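Local coordinates for protein mycobacterium tuberculosis paralogous family 11 (Mycobacterium smegmatis, PDB 4Y9I) that probably catalyses the transfer of reducing equivalents between coenzyme F420 and quinones, as a member of the F420H(2)-dependent quinone reductase family, at residues R29-N33 with G34-M38; P49-Y52 with F53-A57; R83-W86 with W87-V91. One frame throughout, in Å; residues are numbered along the deposited sequence.

Contact 1: residues R29-N33 with G34-M38; sequences RVEEN and GKYAM
Gly34 gives its backbone N-H to the side chain of Glu31, whose OE2 lies 2.9 Å from Gly34 N and is approached from above the carboxylate plane. A bend at chi2 (-84°) carries the carboxylate toward the turn. Glu31 CG, anti to the backbone N (chi1 -176°), lies over one face of the Tyr36 ring in a CH-pi contact, 3.9 Å from the ring centroid and offset toward the rim. A water that donates to both Glu31 OE2 and Tyr36 OH joins the two polar ends, while Asp65 accepts the tyrosine hydroxyl's main bond. This is a beta hairpin of the antiparallel barrel, in which strands 22-32 and 35-39 are joined by a type I' turn from Glu32 to Lys35. Gly34 suits the turn, since its positive phi of 84° would press a CB against the carbonyl oxygen of Asn33. Glu32 and Lys35 form the hydrogen-bonded pair that closes it, with Glu32 N to Lys35 O at 2.9 Å and Lys35 N to Glu32 O at 3.0 Å. Farther along, Ala37 N bonds to Val30 O at 2.9 Å, and the small Ala37 CB rests 4.0 Å from Val30 CG1, on the side that helix 80-93 covers.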
loop_
_atom_site.group_PDB
_atom_site.type_symbol
_atom_site.label_atom_id
_atom_site.label_comp_id
_atom_site.label_asym_id
_atom_site.label_seq_id
_atom_site.Cartn_x
_atom_site.Cartn_y
_atom_site.Cartn_z
ATOM N N ARG A 29 -1.841 1.252 7.996
ATOM C CA ARG A 29 -2.748 2.355 7.636
ATOM C C ARG A 29 -1.967 3.679 7.532
ATOM O O ARG A 29 -1.364 4.162 8.522
ATOM C CB ARG A 29 -3.833 2.508 8.670
ATOM C CG ARG A 29 -4.882 3.561 8.345
ATOM C CD ARG A 29 -5.988 3.528 9.378
ATOM N NE ARG A 29 -7.062 4.460 9.094
ATOM C CZ ARG A 29 -7.002 5.771 9.318
ATOM N NH1 ARG A 29 -5.937 6.317 9.837
ATOM N NH2 ARG A 29 -8.033 6.548 9.030
ATOM N N VAL A 30 -2.009 4.227 6.331
ATOM C CA VAL A 30 -1.426 5.548 6.018
ATOM C C VAL A 30 -2.522 6.262 5.234
ATOM O O VAL A 30 -2.813 5.919 4.088
ATOM C CB VAL A 30 -0.167 5.411 5.191
ATOM C CG1 VAL A 30 0.402 6.777 4.913
ATOM C CG2 VAL A 30 0.843 4.509 5.918
ATOM N N GLU A 31 -3.207 7.211 5.876
ATOM C CA GLU A 31 -4.463 7.771 5.366
ATOM C C GLU A 31 -4.427 9.257 5.427
ATOM O O GLU A 31 -3.878 9.820 6.355
ATOM C CB GLU A 31 -5.696 7.183 6.104
ATOM C CG GLU A 31 -7.042 7.652 5.555
ATOM C CD GLU A 31 -7.553 8.978 6.083
ATOM O OE1 GLU A 31 -6.982 9.550 7.039
ATOM O OE2 GLU A 31 -8.547 9.403 5.485
ATOM N N GLU A 32 -5.060 9.912 4.441
ATOM C CA GLU A 32 -5.261 11.352 4.448
ATOM C C GLU A 32 -6.412 11.722 3.561
ATOM O O GLU A 32 -6.435 11.418 2.377
ATOM C CB GLU A 32 -4.003 12.079 4.015
ATOM C CG GLU A 32 -4.109 13.611 4.019
ATOM C CD GLU A 32 -2.784 14.245 3.608
ATOM O OE1 GLU A 32 -2.429 14.223 2.405
ATOM O OE2 GLU A 32 -2.113 14.726 4.544
ATOM N N ASN A 33 -7.385 12.369 4.169
ATOM C CA ASN A 33 -8.548 12.908 3.405
ATOM C C ASN A 33 -9.178 11.876 2.459
ATOM O O ASN A 33 -9.664 12.192 1.330
ATOM C CB ASN A 33 -8.182 14.217 2.724
ATOM C CG ASN A 33 -7.825 15.300 3.710
ATOM O OD1 ASN A 33 -8.361 15.298 4.820
ATOM N ND2 ASN A 33 -6.958 16.238 3.338
ATOM N N GLY A 34 -9.284 10.640 2.985
ATOM C CA GLY A 34 -9.954 9.555 2.307
ATOM C C GLY A 34 -9.165 8.771 1.298
ATOM O O GLY A 34 -9.744 7.881 0.638
ATOM N N LYS A 35 -7.893 9.141 1.126
ATOM C CA LYS A 35 -6.943 8.390 0.306
ATOM C C LYS A 35 -5.983 7.637 1.180
ATOM O O LYS A 35 -5.689 8.023 2.334
ATOM C CB LYS A 35 -6.216 9.314 -0.685
ATOM C CG LYS A 35 -7.198 10.030 -1.631
ATOM C CD LYS A 35 -6.502 10.781 -2.780
ATOM C CE LYS A 35 -7.553 11.293 -3.817
ATOM N NZ LYS A 35 -6.863 11.818 -5.028
ATOM N N TYR A 36 -5.474 6.542 0.641
ATOM C CA TYR A 36 -4.615 5.614 1.374
ATOM C C TYR A 36 -3.323 5.393 0.644
ATOM O O TYR A 36 -3.292 5.439 -0.636
ATOM C CB TYR A 36 -5.283 4.253 1.604
ATOM C CG TYR A 36 -6.485 4.305 2.544
ATOM C CD1 TYR A 36 -7.729 4.748 2.072
ATOM C CD2 TYR A 36 -6.355 4.065 3.904
ATOM C CE1 TYR A 36 -8.812 4.868 2.919
ATOM C CE2 TYR A 36 -7.449 4.161 4.757
ATOM C CZ TYR A 36 -8.673 4.612 4.268
ATOM O OH TYR A 36 -9.757 4.727 5.086
ATOM N N ALA A 37 -2.241 5.093 1.369
ATOM C CA ALA A 37 -1.009 4.661 0.734
ATOM C C ALA A 37 -0.667 3.183 0.965
ATOM O O ALA A 37 -0.869 2.656 2.076
ATOM C CB ALA A 37 0.178 5.516 1.160
ATOM N N MET A 38 -0.141 2.522 -0.067
ATOM C CA MET A 38 0.423 1.157 0.035
ATOM C C MET A 38 1.938 1.353 -0.050
ATOM O O MET A 38 2.492 1.709 -1.141
ATOM C CB MET A 38 -0.002 0.314 -1.133
ATOM C CG MET A 38 -1.531 0.124 -1.243
ATOM S SD MET A 38 -2.063 -0.848 -2.653
ATOM C CE MET A 38 -1.663 -2.454 -2.034
HETATM O O HOH W 1 -2.586 2.410 4.193
HETATM O O HOH W 2 -10.574 7.551 5.279
#

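Contact 2: residues P49-Y52 with F53-A57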
loop_
_atom_site.group_PDB
_atom_site.type_symbol
_atom_site.label_atom_id
_atom_site.label_comp_id
_atom_site.label_asym_id
_atom_site.label_seq_id
_atom_site.Cartn_x
_atom_site.Cartn_y
_atom_site.Cartn_z
ATOM N N PRO A 49 7.908 -6.623 -2.454
ATOM C CA PRO A 49 6.871 -7.527 -2.055
ATOM C C PRO A 49 6.146 -8.076 -3.282
ATOM O O PRO A 49 6.150 -7.463 -4.337
ATOM C CB PRO A 49 5.982 -6.662 -1.154
ATOM C CG PRO A 49 6.135 -5.310 -1.745
ATOM C CD PRO A 49 7.548 -5.226 -2.217
ATOM N N SER A 50 5.521 -9.224 -3.122
ATOM C CA SER A 50 5.044 -9.944 -4.314
ATOM C C SER A 50 3.840 -9.197 -4.946
ATOM O O SER A 50 3.604 -9.207 -6.151
ATOM C CB SER A 50 4.737 -11.380 -3.932
ATOM O OG SER A 50 3.585 -11.390 -3.102
ATOM N N TRP A 51 3.142 -8.412 -4.168
ATOM C CA TRP A 51 2.043 -7.647 -4.681
ATOM C C TRP A 51 2.417 -6.425 -5.521
ATOM O O TRP A 51 1.548 -5.856 -6.165
ATOM C CB TRP A 51 1.093 -7.276 -3.537
ATOM C CG TRP A 51 1.710 -6.469 -2.424
ATOM C CD1 TRP A 51 2.114 -6.926 -1.196
ATOM C CD2 TRP A 51 1.931 -5.028 -2.400
ATOM N NE1 TRP A 51 2.576 -5.881 -0.428
ATOM C CE2 TRP A 51 2.487 -4.707 -1.139
ATOM C CE3 TRP A 51 1.693 -3.988 -3.313
ATOM C CZ2 TRP A 51 2.825 -3.375 -0.783
ATOM C CZ3 TRP A 51 2.047 -2.726 -2.979
ATOM C CH2 TRP A 51 2.563 -2.418 -1.719
ATOM N N TYR A 52 3.660 -5.993 -5.479
ATOM C CA TYR A 52 4.068 -4.784 -6.182
ATOM C C TYR A 52 3.764 -4.921 -7.686
ATOM O O TYR A 52 3.140 -4.039 -8.266
ATOM C CB TYR A 52 5.561 -4.567 -5.992
ATOM C CG TYR A 52 6.172 -3.549 -6.851
ATOM C CD1 TYR A 52 6.024 -2.220 -6.583
ATOM C CD2 TYR A 52 6.933 -3.913 -7.965
ATOM C CE1 TYR A 52 6.651 -1.268 -7.341
ATOM C CE2 TYR A 52 7.546 -2.963 -8.739
ATOM C CZ TYR A 52 7.387 -1.656 -8.429
ATOM O OH TYR A 52 7.979 -0.630 -9.194
ATOM N N PHE A 53 4.232 -6.000 -8.294
ATOM C CA PHE A 53 3.962 -6.179 -9.717
ATOM C C PHE A 53 2.468 -6.386 -10.026
ATOM O O PHE A 53 1.999 -5.898 -11.056
ATOM C CB PHE A 53 4.889 -7.267 -10.321
ATOM C CG PHE A 53 6.337 -6.774 -10.519
ATOM C CD1 PHE A 53 6.594 -5.629 -11.255
ATOM C CD2 PHE A 53 7.386 -7.452 -9.957
ATOM C CE1 PHE A 53 7.886 -5.173 -11.460
ATOM C CE2 PHE A 53 8.692 -7.032 -10.156
ATOM C CZ PHE A 53 8.950 -5.902 -10.890
ATOM N N ASN A 54 1.740 -6.946 -9.091
ATOM C CA ASN A 54 0.329 -7.136 -9.288
ATOM C C ASN A 54 -0.487 -5.816 -9.363
ATOM O O ASN A 54 -1.343 -5.699 -10.199
ATOM C CB ASN A 54 -0.284 -7.960 -8.162
ATOM C CG ASN A 54 0.226 -9.362 -8.041
ATOM O OD1 ASN A 54 0.689 -9.942 -8.963
ATOM N ND2 ASN A 54 0.077 -9.933 -6.822
ATOM N N VAL A 55 -0.200 -4.867 -8.488
ATOM C CA VAL A 55 -0.935 -3.618 -8.524
ATOM C C VAL A 55 -0.496 -2.780 -9.721
ATOM O O VAL A 55 -1.230 -1.895 -10.120
ATOM C CB VAL A 55 -0.862 -2.795 -7.187
ATOM C CG1 VAL A 55 -1.566 -3.558 -6.094
ATOM C CG2 VAL A 55 0.575 -2.482 -6.765
ATOM N N LYS A 56 0.683 -3.032 -10.273
ATOM C CA LYS A 56 1.027 -2.319 -11.490
ATOM C C LYS A 56 0.345 -2.956 -12.717
ATOM O O LYS A 56 -0.212 -2.255 -13.563
ATOM C CB LYS A 56 2.540 -2.266 -11.615
ATOM C CG LYS A 56 3.218 -1.383 -10.540
ATOM C CD LYS A 56 4.748 -1.495 -10.584
ATOM C CE LYS A 56 5.275 -1.258 -12.005
ATOM N NZ LYS A 56 6.714 -1.483 -12.318
ATOM N N ALA A 57 0.266 -4.282 -12.717
ATOM C CA ALA A 57 -0.456 -4.984 -13.828
ATOM C C ALA A 57 -1.931 -4.726 -13.807
ATOM O O ALA A 57 -2.582 -4.621 -14.858
ATOM C CB ALA A 57 -0.213 -6.448 -13.795
HETATM O O HOH W 3 6.194 -8.059 -7.132
HETATM O O HOH W 4 0.979 -11.845 -4.812
HETATM O O HOH W 5 7.268 0.969 -11.585
#
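The start of helix 51-57, the short helix between strands 35-39 and 60-65 of the barrel, brings Tyr52 against both Phe53 and Lys56. Lys56 CD lies over one face of the Tyr52 ring, 3.7 Å from its centroid and displaced toward the rim, with its closest atom, Tyr52 CZ, at 3.4 Å. A bend at chi3 (52°) turns the lysine chain along the ring toward the phenol end, where one water accepts from Lys56 NZ at 2.6 Å and also bonds to Tyr52 OH. Phe53 meets the same tyrosine edge-to-face: the Tyr52 edge, with CD2 and CE2 foremost, points at the phenylalanine face, the centroids 4.9 Å apart and the planes at 66°. His48 stacks on Tyr52 as well and extends the aromatic group. On the barrel side, near Phe111 of strand 110-113, one of two Val55 conformers puts CG2 at the indole edge, 3.9 Å from Trp51 CE3, a contact that is therefore tentative. In the backbone, Val55 N bonds to Trp51 O at 3.1 Å, whereas the next bond, from Lys56 N to Tyr52 O, is weak at 3.3 Å. A further water accepts from Phe53 N and donates to the carbonyls of Pro49 and Ser50. The amphipathic lysine thus gives its methylenes to an aromatic face while its ammonium keeps a water shared with the tyrosine hydroxyl.

Contact 3: residues R83-W86 with W87-V91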
loop_
_atom_site.group_PDB
_atom_site.type_symbol
_atom_site.label_atom_id
_atom_site.label_comp_id
_atom_site.label_asym_id
_atom_site.label_seq_id
_atom_site.Cartn_x
_atom_site.Cartn_y
_atom_site.Cartn_z
ATOM N N ARG A 83 5.144 11.800 -3.721
ATOM C CA ARG A 83 5.682 10.637 -3.008
ATOM C C ARG A 83 6.280 11.042 -1.690
ATOM O O ARG A 83 6.116 10.388 -0.658
ATOM C CB ARG A 83 6.738 9.882 -3.806
ATOM C CG ARG A 83 7.122 8.588 -3.108
ATOM C CD ARG A 83 8.404 8.017 -3.654
ATOM N NE ARG A 83 8.869 7.006 -2.734
ATOM C CZ ARG A 83 9.450 7.211 -1.549
ATOM N NH1 ARG A 83 9.831 8.420 -1.157
ATOM N NH2 ARG A 83 9.835 6.183 -0.821
ATOM N N GLU A 84 7.041 12.116 -1.711
ATOM C CA GLU A 84 7.649 12.581 -0.491
ATOM C C GLU A 84 6.627 12.856 0.581
ATOM O O GLU A 84 6.853 12.594 1.720
ATOM C CB GLU A 84 8.620 13.783 -0.743
ATOM C CG GLU A 84 9.807 13.387 -1.609
ATOM C CD GLU A 84 10.535 12.027 -1.241
ATOM O OE1 GLU A 84 11.337 12.028 -0.275
ATOM O OE2 GLU A 84 10.358 10.965 -1.923
ATOM N N HIS A 85 5.519 13.452 0.168
ATOM C CA HIS A 85 4.472 13.800 1.119
ATOM C C HIS A 85 3.897 12.531 1.791
ATOM O O HIS A 85 3.787 12.470 3.017
ATOM C CB HIS A 85 3.386 14.556 0.377
ATOM C CG HIS A 85 2.164 14.774 1.186
ATOM N ND1 HIS A 85 2.132 15.584 2.300
ATOM C CD2 HIS A 85 0.919 14.262 1.076
ATOM C CE1 HIS A 85 0.922 15.559 2.828
ATOM N NE2 HIS A 85 0.175 14.747 2.116
ATOM N N TRP A 86 3.548 11.551 0.982
ATOM C CA TRP A 86 2.992 10.320 1.516
ATOM C C TRP A 86 4.038 9.511 2.287
ATOM O O TRP A 86 3.683 8.810 3.220
ATOM C CB TRP A 86 2.307 9.529 0.411
ATOM C CG TRP A 86 1.016 10.147 0.043
ATOM C CD1 TRP A 86 0.782 11.041 -0.961
ATOM C CD2 TRP A 86 -0.252 9.883 0.633
ATOM N NE1 TRP A 86 -0.524 11.401 -0.979
ATOM C CE2 TRP A 86 -1.207 10.675 -0.054
ATOM C CE3 TRP A 86 -0.705 9.042 1.650
ATOM C CZ2 TRP A 86 -2.559 10.653 0.282
ATOM C CZ3 TRP A 86 -2.041 9.044 1.936
ATOM C CH2 TRP A 86 -2.930 9.810 1.247
ATOM N N TRP A 87 5.287 9.589 1.853
ATOM C CA TRP A 87 6.396 8.974 2.653
ATOM C C TRP A 87 6.448 9.531 4.061
ATOM O O TRP A 87 6.608 8.787 5.036
ATOM C CB TRP A 87 7.738 9.086 1.915
ATOM C CG TRP A 87 8.818 8.360 2.659
ATOM C CD1 TRP A 87 9.845 8.953 3.339
ATOM C CD2 TRP A 87 8.972 6.942 2.841
ATOM N NE1 TRP A 87 10.650 7.975 3.920
ATOM C CE2 TRP A 87 10.145 6.747 3.640
ATOM C CE3 TRP A 87 8.256 5.821 2.418
ATOM C CZ2 TRP A 87 10.588 5.489 4.011
ATOM C CZ3 TRP A 87 8.739 4.565 2.757
ATOM C CH2 TRP A 87 9.859 4.429 3.583
ATOM N N LYS A 88 6.351 10.845 4.190
ATOM C CA LYS A 88 6.356 11.489 5.501
ATOM C C LYS A 88 5.191 10.928 6.345
ATOM O O LYS A 88 5.361 10.603 7.500
ATOM C CB LYS A 88 6.200 13.010 5.305
ATOM C CG LYS A 88 6.218 13.789 6.601
ATOM C CD LYS A 88 5.665 15.209 6.460
ATOM C CE LYS A 88 4.147 15.237 6.257
ATOM N NZ LYS A 88 3.620 16.605 6.462
ATOM N N LEU A 89 3.985 10.855 5.761
ATOM C CA LEU A 89 2.823 10.285 6.495
ATOM C C LEU A 89 3.099 8.809 6.865
ATOM O O LEU A 89 2.753 8.381 7.936
ATOM C CB LEU A 89 1.596 10.329 5.566
ATOM C CG LEU A 89 1.139 11.742 5.216
ATOM C CD1 LEU A 89 -0.111 11.653 4.361
ATOM C CD2 LEU A 89 0.890 12.600 6.451
ATOM N N ALA A 90 3.749 8.052 5.992
ATOM C CA ALA A 90 4.078 6.655 6.305
ATOM C C ALA A 90 5.050 6.530 7.489
ATOM O O ALA A 90 4.877 5.683 8.340
ATOM C CB ALA A 90 4.602 5.933 5.060
ATOM N N VAL A 91 6.093 7.374 7.485
ATOM C CA VAL A 91 7.097 7.313 8.517
ATOM C C VAL A 91 6.487 7.758 9.849
ATOM O O VAL A 91 6.872 7.238 10.911
ATOM C CB VAL A 91 8.363 8.101 8.083
ATOM C CG1 VAL A 91 9.307 8.226 9.262
ATOM C CG2 VAL A 91 9.063 7.357 6.958
HETATM O O HOH W 6 4.145 16.920 3.249
#
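Leu89 CD1 sits over the six-membered ring of Trp86, 4.1 Å from its centroid, and also touches His85 NE2 at 3.8 Å, in helix 80-93, which packs against the barrel. A single methyl thus serves both aromatic neighbours. On another side of the helix, Arg83 and Trp87 run side by side and point the same way. The guanidinium is turned 27° from the indole plane, and its NH2 lies above one rim of the ring, 3.6 Å from Trp87 CE3; Val91 CG2 covers the opposite face. The extended arginine, with CG anti to the backbone N (chi1 -172°), can reach along a large flat neighbour while its nitrogens keep polar partners. NH2 bonds to the carbonyl of Ile108, and in one of two Glu84 conformers OE2 pairs with Arg83 NH1 at 2.7 Å. Beneath the side chains, successive i to i+4 bonds set the spacing, among them Trp87 N to Arg83 O at 2.8 Å and Ala90 N to Trp86 O at 2.9 Å. Farther out, Glu32 OE1 of strand 22-32 is hydrogen-bonded to His85 NE2. At the other imidazole nitrogen, a water lies 2.6 Å from His85 ND1 and accepts weakly from Lys88 NZ.

From the N terminus the chain first reaches contact 1, which closes the tight turn between strands 22-32 and 35-39. Contact 2 follows within helix 51-57, before strand 60-65, and contact 3 comes later, within helix 80-93; each of these two closes only helical turns. The three are in series along the chain; none nests in or crosses another. Met38, at the end of contact 1, packs its CB 3.8 Å from Trp51 CH2, and Ala37 CB lies 3.7 Å from Trp86 CE3 of contact 3. Strand 35-39 thus meets both helices, whereas contacts 2 and 3 do not touch each other, their nearest atoms being about 10 Å apart.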